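Local atomic coordinates of DltD domain-containing protein (Beauveria bassiana, PDB entry 7D78), a protein that probably acts as a fungal polyketide thioesterase, a cyclase of the alpha/beta-hydrolase type that forms medium-ring lactones. Residues I39-V47 against K64-E73; E187-N195 against N232-Q240. One frame throughout, in Å; residues are numbered along the deposited sequence.

Contact 1 comes first along the chain and closes before contact 2 opens; their centres lie 25 Å apart and their nearest atoms about 9 Å, so the two do not touch. Contact 1 belongs to the main mixed sheet: strand 39-45 is second from one edge, next to the outermost strand 28-33, and helix 68-77 packs against strands 39-45 and 81-86. Contact 2 is a separate two-stranded antiparallel pairing, built from the long insertion between sheet strands 150-156 and 259-264. That insertion holds helices 168-183 and 210-220, a position consistent with a cap on an alpha/beta hydrolase. Helix 210-220 touches residues of both contacts, Met66 and Leu67 in one and Phe194 and Asn232 in the other.

Contact 1 (I39-V47 against K64-E73); sequences IIRGRFYAV and KEMLLPDIAE
Tyr45 and Ala72 make the central apolar contact. The Ala72 methyl lies over one face of the tyrosine ring, with CB 3.9 Å from the ring centroid and 19° off the normal, which meets the definition of a CH-pi contact. With Tyr45 CG anti to the carbonyl carbon (chi1 -66°), the ring comes to lie against Ala72. Tyr45 OH reaches Pro69, 3.6 Å from CB, and the same proline also takes Arg43 NH1 against its CG. The Glu73 side chain passes the ring at a slant, CG 3.9 Å from Tyr45 CE2. A second apolar patch is the aliphatic run of Lys64, whose CD meets Gly42 CA at 3.7 Å.

Among the polar groups, Arg43 NH1 donates to Tyr45 OH at 3.0 Å, nearly in the guanidinium plane. Glu65 OE2 is 4.4 Å from Arg43 NE, well out of that plane; the charges are bridged by a water that accepts from NE and donates to OE2. Another water joins Tyr45 OH to Glu73 OE2. Lys64 NZ holds Glu65 OE2 in a salt bridge and forms two more with Asp86 and Asp92.

Replacing Tyr45 by an alanine would probably leave Arg43 NH1 without its hydroxyl acceptor and open a gap over the Ala72 methyl.

The axes of strand 39-45 and helix 68-73 pass 9.7 Å apart at closest, their N-to-C directions within 21° of parallel. Ala72 and Leu68 also touch Ile84 of strand 81-86, so the helix lies on the sheet; it connects the adjacent parallel strands 51-57 and 81-86 as the helix of a beta-alpha-beta crossover, a standard element of the alpha/beta-hydrolase fold.

Contact 2 (E187-N195 against N232-Q240); sequences EPFMLPPFN and NKIALQTYQ
Met190-Leu191 and Ile234-Ala235 pair as a short two-stranded antiparallel sheet. Leu191 and Ile234 form the hydrogen-bonded pair, with Leu191 N donating to Ile234 O at 3.0 Å and Ile234 N returning to Leu191 O at 2.8 Å. Met190 and Ala235 are the neighbouring non-hydrogen-bonded pair. Beyond it, Leu236 N reaches Phe189 O at 2.9 Å along an almost straight bond, 174° at the hydrogen. The second strand then enters a type I turn, where Ala235 O accepts from both Thr238 N and Thr238 OG1, leading into helix 238-244.

On the face carrying Met190 and Ala235, the methionine chain bends at chi2 (-69°) and chi3, folding its thioether back over the partner strand. Met190 SD is 3.6 Å from Ala235 CA, and its CE lies alongside the extended lysine, 3.7 Å from Lys233 CD.

The other face is a cluster around Leu191. With CG wedged between the backbone N and the carbonyl carbon (chi1 73°), its two methyls diverge: Leu191 CD2 packs on Ile234 CG1 and Leu236 CD1, 3.9 Å from each, whereas CD1 meets Tyr239 at its ring edge, near CE2. Pro193 CG rests against Ile234 CG2. Leu236 also touches Gln174 of helix 168-183, so the pairing packs on a helix of the same insertion between strands 150-156 and 259-264.

Waters stitch the margins: one donates to Phe189 O and accepts from Gln237 N, and another joins Pro193 O to Tyr239 OH. At the far end a third water donates to Asn232 OD1 at 2.7 Å and accepts from Phe194 N.

Contact 1 (I39-V47 against K64-E73)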
# COMPACT_ATOMS: atom_id res chain seq x y z
N ILE A 39 -3.68 15.41 12.95
CA ILE A 39 -5.01 15.58 13.52
C ILE A 39 -6.05 15.43 12.42
O ILE A 39 -6.04 16.18 11.44
CB ILE A 39 -5.16 16.95 14.21
CG1 ILE A 39 -4.04 17.18 15.22
CG2 ILE A 39 -6.55 17.07 14.85
CD1 ILE A 39 -4.31 16.61 16.55
N ILE A 40 -6.97 14.47 12.59
CA ILE A 40 -8.15 14.34 11.74
C ILE A 40 -9.29 15.12 12.39
O ILE A 40 -9.51 14.99 13.60
CB ILE A 40 -8.55 12.86 11.58
CG1 ILE A 40 -7.42 12.05 10.91
CG2 ILE A 40 -9.90 12.72 10.86
CD1 ILE A 40 -7.12 12.48 9.50
N ARG A 41 -10.01 15.92 11.61
CA ARG A 41 -11.09 16.75 12.12
C ARG A 41 -12.43 16.36 11.50
O ARG A 41 -12.51 16.07 10.30
CB ARG A 41 -10.80 18.26 11.87
CG ARG A 41 -9.48 18.69 12.51
CD ARG A 41 -9.26 20.20 12.54
NE ARG A 41 -8.06 20.48 13.34
CZ ARG A 41 -6.82 20.37 12.87
NH1 ARG A 41 -6.63 20.03 11.59
NH2 ARG A 41 -5.78 20.61 13.65
N GLY A 42 -13.49 16.40 12.31
CA GLY A 42 -14.80 16.06 11.81
C GLY A 42 -15.92 16.56 12.70
O GLY A 42 -15.70 17.19 13.74
N ARG A 43 -17.16 16.28 12.26
CA ARG A 43 -18.37 16.61 13.00
C ARG A 43 -18.85 15.38 13.75
O ARG A 43 -19.01 14.32 13.14
CB ARG A 43 -19.50 17.07 12.07
CG ARG A 43 -19.19 18.25 11.17
CD ARG A 43 -20.42 18.52 10.34
NE ARG A 43 -20.36 19.81 9.65
CZ ARG A 43 -21.39 20.37 9.04
NH1 ARG A 43 -22.57 19.76 9.03
NH2 ARG A 43 -21.24 21.55 8.44
N PHE A 44 -19.08 15.52 15.05
CA PHE A 44 -19.61 14.44 15.87
C PHE A 44 -21.03 14.79 16.28
O PHE A 44 -21.25 15.80 16.96
CB PHE A 44 -18.73 14.21 17.10
CG PHE A 44 -19.16 13.04 17.94
CD1 PHE A 44 -19.02 11.75 17.45
CD2 PHE A 44 -19.70 13.24 19.20
CE1 PHE A 44 -19.41 10.66 18.21
CE2 PHE A 44 -20.09 12.15 19.97
CZ PHE A 44 -19.95 10.86 19.48
N TYR A 45 -21.97 13.97 15.85
CA TYR A 45 -23.39 14.13 16.17
C TYR A 45 -23.70 13.17 17.32
O TYR A 45 -23.88 11.97 17.10
CB TYR A 45 -24.24 13.83 14.94
CG TYR A 45 -24.10 14.81 13.78
CD1 TYR A 45 -22.98 14.79 12.95
CD2 TYR A 45 -25.11 15.73 13.50
CE1 TYR A 45 -22.86 15.67 11.87
CE2 TYR A 45 -24.99 16.62 12.42
CZ TYR A 45 -23.87 16.58 11.61
OH TYR A 45 -23.75 17.46 10.55
N ALA A 46 -23.74 13.69 18.54
CA ALA A 46 -23.86 12.88 19.75
C ALA A 46 -25.32 12.53 20.03
O ALA A 46 -26.24 13.23 19.61
CB ALA A 46 -23.28 13.61 20.96
N VAL A 47 -25.52 11.42 20.74
CA VAL A 47 -26.84 11.08 21.27
C VAL A 47 -26.77 11.15 22.78
O VAL A 47 -25.70 11.10 23.39
CB VAL A 47 -27.33 9.70 20.80
CG1 VAL A 47 -27.37 9.63 19.28
CG2 VAL A 47 -26.45 8.59 21.39
N LYS A 64 -16.41 16.48 4.42
CA LYS A 64 -17.48 15.93 5.24
C LYS A 64 -18.80 16.68 5.05
O LYS A 64 -19.86 16.11 5.32
CB LYS A 64 -17.05 15.97 6.72
CG LYS A 64 -16.66 17.38 7.21
CD LYS A 64 -15.83 17.32 8.49
CE LYS A 64 -15.54 18.72 9.04
NZ LYS A 64 -14.92 19.58 7.98
N GLU A 65 -18.75 17.93 4.58
CA GLU A 65 -19.95 18.75 4.41
C GLU A 65 -20.77 18.38 3.19
O GLU A 65 -21.92 18.82 3.06
CB GLU A 65 -19.58 20.24 4.33
CG GLU A 65 -19.03 20.82 5.62
CD GLU A 65 -17.55 20.53 5.82
OE1 GLU A 65 -16.91 19.98 4.89
OE2 GLU A 65 -17.03 20.86 6.91
N MET A 66 -20.22 17.58 2.27
CA MET A 66 -20.94 17.21 1.06
C MET A 66 -21.85 16.03 1.36
O MET A 66 -21.36 14.94 1.66
CB MET A 66 -19.95 16.87 -0.06
CG MET A 66 -19.04 18.02 -0.43
SD MET A 66 -17.61 17.49 -1.41
CE MET A 66 -18.38 16.71 -2.78
N LEU A 67 -23.17 16.26 1.30
CA LEU A 67 -24.22 15.23 1.34
C LEU A 67 -24.36 14.53 2.69
O LEU A 67 -25.48 14.34 3.18
CB LEU A 67 -23.99 14.17 0.25
CG LEU A 67 -23.78 14.72 -1.18
CD1 LEU A 67 -22.78 13.89 -1.97
CD2 LEU A 67 -25.10 14.88 -1.95
N LEU A 68 -23.24 14.15 3.31
CA LEU A 68 -23.30 13.33 4.51
C LEU A 68 -23.99 13.97 5.72
O LEU A 68 -24.56 13.22 6.52
CB LEU A 68 -21.88 12.88 4.89
CG LEU A 68 -21.14 12.17 3.74
CD1 LEU A 68 -19.86 11.50 4.25
CD2 LEU A 68 -22.04 11.16 3.04
N PRO A 69 -23.96 15.30 5.94
CA PRO A 69 -24.65 15.82 7.13
C PRO A 69 -26.11 15.43 7.19
O PRO A 69 -26.62 15.13 8.28
CB PRO A 69 -24.45 17.33 7.00
CG PRO A 69 -23.13 17.45 6.31
CD PRO A 69 -23.15 16.35 5.29
N ASP A 70 -26.80 15.41 6.05
CA ASP A 70 -28.20 14.99 6.04
C ASP A 70 -28.35 13.56 6.56
O ASP A 70 -29.27 13.28 7.33
CB ASP A 70 -28.77 15.11 4.63
CG ASP A 70 -28.88 16.54 4.17
OD1 ASP A 70 -29.03 17.44 5.03
OD2 ASP A 70 -28.82 16.77 2.94
N ILE A 71 -27.47 12.66 6.14
CA ILE A 71 -27.52 11.27 6.60
C ILE A 71 -27.20 11.20 8.09
O ILE A 71 -27.84 10.46 8.85
CB ILE A 71 -26.56 10.40 5.77
CG1 ILE A 71 -26.76 10.63 4.28
CG2 ILE A 71 -26.71 8.92 6.11
CD1 ILE A 71 -27.91 9.86 3.69
N ALA A 72 -26.20 11.97 8.55
CA ALA A 72 -25.79 11.93 9.95
C ALA A 72 -26.90 12.41 10.88
O ALA A 72 -27.08 11.87 11.98
CB ALA A 72 -24.54 12.77 10.17
N GLU A 73 -27.63 13.45 10.47
CA GLU A 73 -28.75 13.93 11.28
C GLU A 73 -29.81 12.85 11.46
O GLU A 73 -30.35 12.68 12.56
CB GLU A 73 -29.37 15.17 10.62
CG GLU A 73 -28.42 16.35 10.54
CD GLU A 73 -29.03 17.53 9.78
OE1 GLU A 73 -30.25 17.52 9.53
OE2 GLU A 73 -28.28 18.47 9.45
O HOH W 1 -17.95 21.53 9.14
O HOH W 2 -25.91 18.93 10.26

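Contact 2 (E187-N195 against N232-Q240)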
# COMPACT_ATOMS: atom_id res chain seq x y z
N GLU A 187 7.20 21.70 -5.88
CA GLU A 187 6.10 21.11 -5.14
C GLU A 187 5.42 20.03 -5.99
O GLU A 187 5.54 20.03 -7.22
CB GLU A 187 5.09 22.19 -4.74
CG GLU A 187 5.55 23.11 -3.59
CD GLU A 187 5.61 22.42 -2.22
OE1 GLU A 187 4.57 21.94 -1.72
OE2 GLU A 187 6.72 22.37 -1.62
N PRO A 188 4.72 19.09 -5.34
CA PRO A 188 4.01 18.05 -6.09
C PRO A 188 3.05 18.61 -7.13
O PRO A 188 2.35 19.60 -6.88
CB PRO A 188 3.24 17.29 -4.99
CG PRO A 188 4.04 17.52 -3.75
CD PRO A 188 4.63 18.89 -3.89
N PHE A 189 3.01 17.97 -8.29
CA PHE A 189 2.08 18.40 -9.32
C PHE A 189 0.64 18.14 -8.87
O PHE A 189 0.32 17.07 -8.34
CB PHE A 189 2.38 17.66 -10.63
CG PHE A 189 1.50 18.06 -11.78
CD1 PHE A 189 1.67 19.29 -12.40
CD2 PHE A 189 0.51 17.21 -12.24
CE1 PHE A 189 0.86 19.66 -13.47
CE2 PHE A 189 -0.31 17.58 -13.31
CZ PHE A 189 -0.13 18.80 -13.92
N MET A 190 -0.22 19.14 -9.06
CA MET A 190 -1.63 19.07 -8.72
C MET A 190 -2.49 19.14 -9.98
O MET A 190 -2.12 19.77 -10.97
CB MET A 190 -2.04 20.20 -7.77
CG MET A 190 -1.15 20.37 -6.57
SD MET A 190 -1.32 18.97 -5.45
CE MET A 190 -2.91 19.29 -4.70
N LEU A 191 -3.67 18.52 -9.92
CA LEU A 191 -4.61 18.59 -11.03
C LEU A 191 -6.01 18.36 -10.49
O LEU A 191 -6.17 17.70 -9.46
CB LEU A 191 -4.27 17.55 -12.11
CG LEU A 191 -4.56 16.06 -11.80
CD1 LEU A 191 -4.44 15.26 -13.08
CD2 LEU A 191 -3.61 15.49 -10.75
N PRO A 192 -7.04 18.88 -11.16
CA PRO A 192 -8.41 18.49 -10.82
C PRO A 192 -8.59 17.01 -11.04
O PRO A 192 -8.10 16.47 -12.04
CB PRO A 192 -9.27 19.31 -11.79
CG PRO A 192 -8.36 20.31 -12.41
CD PRO A 192 -6.99 19.72 -12.37
N PRO A 193 -9.28 16.30 -10.13
CA PRO A 193 -9.51 14.87 -10.35
C PRO A 193 -10.31 14.57 -11.61
O PRO A 193 -10.28 13.42 -12.09
CB PRO A 193 -10.29 14.43 -9.10
CG PRO A 193 -10.31 15.60 -8.17
CD PRO A 193 -9.88 16.82 -8.89
N PHE A 194 -11.07 15.54 -12.12
CA PHE A 194 -11.82 15.40 -13.36
C PHE A 194 -11.76 16.72 -14.11
O PHE A 194 -12.14 17.76 -13.56
CB PHE A 194 -13.29 15.01 -13.08
CG PHE A 194 -13.44 13.79 -12.22
CD1 PHE A 194 -13.50 13.90 -10.84
CD2 PHE A 194 -13.52 12.52 -12.78
CE1 PHE A 194 -13.63 12.78 -10.04
CE2 PHE A 194 -13.65 11.39 -11.98
CZ PHE A 194 -13.71 11.53 -10.60
N ASN A 195 -11.26 16.69 -15.35
CA ASN A 195 -11.22 17.91 -16.15
C ASN A 195 -12.57 18.10 -16.85
O ASN A 195 -13.49 17.28 -16.72
CB ASN A 195 -10.05 17.87 -17.14
CG ASN A 195 -10.20 16.81 -18.23
OD1 ASN A 195 -11.30 16.36 -18.56
ND2 ASN A 195 -9.07 16.40 -18.80
N ASN A 232 -10.65 21.64 -5.14
CA ASN A 232 -10.96 20.79 -6.29
C ASN A 232 -9.68 20.42 -7.04
O ASN A 232 -9.50 20.67 -8.23
CB ASN A 232 -11.98 21.47 -7.20
CG ASN A 232 -12.45 20.57 -8.32
OD1 ASN A 232 -12.40 19.34 -8.22
ND2 ASN A 232 -12.93 21.18 -9.40
N LYS A 233 -8.77 19.79 -6.30
CA LYS A 233 -7.49 19.38 -6.86
C LYS A 233 -6.97 18.21 -6.05
O LYS A 233 -7.29 18.09 -4.86
CB LYS A 233 -6.46 20.53 -6.84
CG LYS A 233 -6.18 21.10 -5.44
CD LYS A 233 -5.12 22.22 -5.46
CE LYS A 233 -4.80 22.71 -4.04
NZ LYS A 233 -3.73 23.76 -3.99
N ILE A 234 -6.18 17.34 -6.70
CA ILE A 234 -5.47 16.28 -6.00
C ILE A 234 -4.00 16.31 -6.41
O ILE A 234 -3.64 16.80 -7.49
CB ILE A 234 -6.05 14.87 -6.28
CG1 ILE A 234 -6.03 14.58 -7.80
CG2 ILE A 234 -7.46 14.75 -5.69
CD1 ILE A 234 -6.30 13.12 -8.16
N ALA A 235 -3.15 15.76 -5.55
CA ALA A 235 -1.78 15.48 -5.95
C ALA A 235 -1.76 14.35 -6.96
O ALA A 235 -2.40 13.31 -6.76
CB ALA A 235 -0.94 15.10 -4.73
N LEU A 236 -1.02 14.54 -8.06
CA LEU A 236 -0.85 13.46 -9.03
C LEU A 236 -0.36 12.17 -8.38
O LEU A 236 -0.74 11.07 -8.81
CB LEU A 236 0.13 13.90 -10.14
CG LEU A 236 0.27 12.95 -11.34
CD1 LEU A 236 -0.86 13.17 -12.38
CD2 LEU A 236 1.64 13.12 -11.98
N GLN A 237 0.46 12.27 -7.33
CA GLN A 237 1.00 11.07 -6.70
C GLN A 237 -0.09 10.18 -6.11
O GLN A 237 0.19 9.01 -5.79
CB GLN A 237 2.01 11.43 -5.61
CG GLN A 237 3.35 11.95 -6.17
CD GLN A 237 4.00 10.96 -7.14
OE1 GLN A 237 3.96 9.75 -6.93
NE2 GLN A 237 4.62 11.49 -8.20
N THR A 238 -1.30 10.70 -5.94
CA THR A 238 -2.48 9.89 -5.63
C THR A 238 -2.51 8.68 -6.54
O THR A 238 -2.77 7.56 -6.08
CB THR A 238 -3.77 10.70 -5.83
OG1 THR A 238 -3.78 11.82 -4.92
CG2 THR A 238 -5.02 9.83 -5.61
N TYR A 239 -2.22 8.89 -7.83
CA TYR A 239 -2.31 7.80 -8.79
C TYR A 239 -1.27 6.72 -8.52
O TYR A 239 -1.48 5.56 -8.88
CB TYR A 239 -2.18 8.36 -10.20
CG TYR A 239 -3.28 9.33 -10.56
CD1 TYR A 239 -4.57 9.19 -10.04
CD2 TYR A 239 -3.03 10.40 -11.42
CE1 TYR A 239 -5.59 10.10 -10.39
CE2 TYR A 239 -4.02 11.30 -11.76
CZ TYR A 239 -5.30 11.14 -11.26
OH TYR A 239 -6.27 12.05 -11.62
N GLN A 240 -0.13 7.08 -7.92
CA GLN A 240 0.83 6.07 -7.50
C GLN A 240 0.25 5.20 -6.39
O GLN A 240 0.38 3.97 -6.41
CB GLN A 240 2.13 6.74 -7.03
CG GLN A 240 3.18 5.77 -6.49
CD GLN A 240 3.69 4.82 -7.55
OE1 GLN A 240 3.22 3.67 -7.68
NE2 GLN A 240 4.64 5.28 -8.34
O HOH W 3 2.05 14.93 -7.24
O HOH W 4 -8.77 11.55 -10.72
O HOH W 5 -12.51 17.69 -10.41